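Local coordinates for protoporphyrinogen oxidase (Exiguobacterium sibiricum, PDB 3LOV), which probably oxidises coproporphyrinogen III to coproporphyrin III with FAD and molecular oxygen, a step of heme b biosynthesis, at residues D114-R117 against Q118-L121. Numbering follows the deposited sequence.
Sequences DLFR and QTTL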
ATOM      1  N   ASP A 114     -32.325   3.178  -6.661  1.00 30.22           N
ATOM      2  CA  ASP A 114     -33.110   2.003  -7.019  1.00 33.00           C
ATOM      3  C   ASP A 114     -32.192   0.779  -7.154  1.00 33.83           C
ATOM      4  O   ASP A 114     -32.500  -0.306  -6.684  1.00 38.21           O
ATOM      5  CB  ASP A 114     -33.819   2.208  -8.372  1.00 35.07           C
ATOM      6  CG  ASP A 114     -35.065   3.104  -8.290  1.00 36.76           C
ATOM      7  OD1 ASP A 114     -35.497   3.570  -7.214  1.00 29.33           O
ATOM      8  OD2 ASP A 114     -35.638   3.329  -9.355  1.00 37.65           O
ATOM      9  N   LEU A 115     -31.081   0.961  -7.843  1.00 33.44           N
ATOM     10  CA  LEU A 115     -30.139  -0.122  -8.124  1.00 34.69           C
ATOM     11  C   LEU A 115     -29.442  -0.526  -6.827  1.00 34.05           C
ATOM     12  O   LEU A 115     -29.299  -1.726  -6.521  1.00 31.69           O
ATOM     13  CB  LEU A 115     -29.095   0.353  -9.125  1.00 37.48           C
ATOM     14  CG  LEU A 115     -28.851  -0.482 -10.364  1.00 37.19           C
ATOM     15  CD1 LEU A 115     -30.085  -0.408 -11.291  1.00 42.23           C
ATOM     16  CD2 LEU A 115     -27.581   0.067 -11.026  1.00 36.22           C
ATOM     17  N   PHE A 116     -29.058   0.490  -6.055  1.00 34.56           N
ATOM     18  CA  PHE A 116     -28.374   0.277  -4.789  1.00 36.21           C
ATOM     19  C   PHE A 116     -29.198  -0.509  -3.788  1.00 37.09           C
ATOM     20  O   PHE A 116     -28.663  -1.370  -3.079  1.00 39.22           O
ATOM     21  CB  PHE A 116     -27.957   1.587  -4.122  1.00 35.65           C
ATOM     22  CG  PHE A 116     -27.236   1.363  -2.847  1.00 37.59           C
ATOM     23  CD1 PHE A 116     -25.904   0.923  -2.872  1.00 39.95           C
ATOM     24  CD2 PHE A 116     -27.891   1.505  -1.629  1.00 29.91           C
ATOM     25  CE1 PHE A 116     -25.224   0.656  -1.681  1.00 44.31           C
ATOM     26  CE2 PHE A 116     -27.230   1.242  -0.434  1.00 32.77           C
ATOM     27  CZ  PHE A 116     -25.899   0.813  -0.453  1.00 39.63           C
ATOM     28  N   ARG A 117     -30.477  -0.197  -3.705  1.00 34.46           N
ATOM     29  CA  ARG A 117     -31.330  -0.810  -2.685  1.00 35.03           C
ATOM     30  C   ARG A 117     -31.776  -2.252  -3.017  1.00 36.42           C
ATOM     31  O   ARG A 117     -32.573  -2.844  -2.282  1.00 38.11           O
ATOM     32  CB  ARG A 117     -32.549   0.063  -2.443  1.00 34.29           C
ATOM     33  CG  ARG A 117     -32.198   1.423  -1.890  1.00 37.45           C
ATOM     34  CD  ARG A 117     -33.412   2.314  -1.800  1.00 39.49           C
ATOM     35  NE  ARG A 117     -34.374   1.824  -0.806  1.00 37.35           N
ATOM     36  CZ  ARG A 117     -35.262   2.586  -0.164  1.00 36.53           C
ATOM     37  NH1 ARG A 117     -35.344   3.898  -0.382  1.00 42.43           N
ATOM     38  NH2 ARG A 117     -36.061   2.030   0.729  1.00 39.29           N
ATOM     39  N   GLN A 118     -31.271  -2.794  -4.123  1.00 34.64           N
ATOM     40  CA  GLN A 118     -31.340  -4.219  -4.400  1.00 35.73           C
ATOM     41  C   GLN A 118     -30.387  -5.032  -3.486  1.00 37.87           C
ATOM     42  O   GLN A 118     -30.520  -6.256  -3.369  1.00 35.59           O
ATOM     43  CB  GLN A 118     -30.986  -4.500  -5.854  1.00 34.27           C
ATOM     44  CG  GLN A 118     -31.869  -3.758  -6.862  1.00 40.78           C
ATOM     45  CD  GLN A 118     -31.654  -4.211  -8.304  1.00 48.78           C
ATOM     46  OE1 GLN A 118     -30.987  -5.212  -8.564  1.00 52.69           O
ATOM     47  NE2 GLN A 118     -32.232  -3.473  -9.245  1.00 43.38           N
ATOM     48  N   THR A 119     -29.419  -4.350  -2.864  1.00 36.48           N
ATOM     49  CA  THR A 119     -28.465  -5.010  -2.009  1.00 34.33           C
ATOM     50  C   THR A 119     -29.069  -5.713  -0.800  1.00 33.45           C
ATOM     51  O   THR A 119     -29.995  -5.209  -0.171  1.00 31.67           O
ATOM     52  CB  THR A 119     -27.398  -4.059  -1.485  1.00 33.91           C
ATOM     53  OG1 THR A 119     -26.367  -4.861  -0.930  1.00 27.90           O
ATOM     54  CG2 THR A 119     -27.961  -3.047  -0.426  1.00 23.79           C
ATOM     55  N   THR A 120     -28.483  -6.878  -0.497  1.00 33.35           N
ATOM     56  CA  THR A 120     -28.769  -7.670   0.683  1.00 34.00           C
ATOM     57  C   THR A 120     -27.811  -7.345   1.839  1.00 33.63           C
ATOM     58  O   THR A 120     -27.881  -7.936   2.896  1.00 35.51           O
ATOM     59  CB  THR A 120     -28.693  -9.213   0.335  1.00 34.79           C
ATOM     60  OG1 THR A 120     -27.465  -9.507  -0.360  1.00 37.47           O
ATOM     61  CG2 THR A 120     -29.862  -9.637  -0.549  1.00 33.62           C
ATOM     62  N   LEU A 121     -26.933  -6.374   1.652  1.00 33.15           N
ATOM     63  CA  LEU A 121     -25.849  -6.142   2.589  1.00 31.17           C
ATOM     64  C   LEU A 121     -26.366  -5.367   3.786  1.00 31.31           C
ATOM     65  O   LEU A 121     -25.859  -5.498   4.902  1.00 32.69           O
ATOM     66  CB  LEU A 121     -24.726  -5.395   1.856  1.00 30.67           C
ATOM     67  CG  LEU A 121     -23.288  -5.265   2.337  1.00 31.03           C
ATOM     68  CD1 LEU A 121     -22.709  -6.536   2.906  1.00 20.74           C
ATOM     69  CD2 LEU A 121     -22.488  -4.799   1.127  1.00 32.30           C
TER
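A type I beta turn from F116 to T119 ends helix 113-116 and leads into the loop before helix 124-135. T119 N donates to F116 O at 3.1 Å and closes the turn. One residue earlier, Q118 N hydrogen-bonds to L115 O, with an N-H...O angle of 154°. Both are i to i+3 bonds, and both donors lie above the plane of the carbonyl they use. The Q118 side chain folds back over the last turn of the helix. Its CG sits beside the backbone N (chi1 -57°), which brings it to 3.3 Å from L115 O and 3.5 Å from D114 O. The chain runs on extended, and NE2 ends 4.3 Å from L115 CD1. T119 CG2 lies over one face of the F116 ring, 4.4 Å from F116 CE2. T119 OG1, anti to the backbone N, accepts a hydrogen bond from L121 N at 3.0 Å and forms an ST turn. R117 reaches helix 124-135, where R117 NH2 makes a salt bridge to E124 OE2 and a hydrogen bond to Q128 OE1. From the same helix, K127 NZ hydrogen-bonds to R117 O and T119 O. F116 packs on L162 and L166 of helix 160-172, while L121 touches L166 and I92 of strand 90-94.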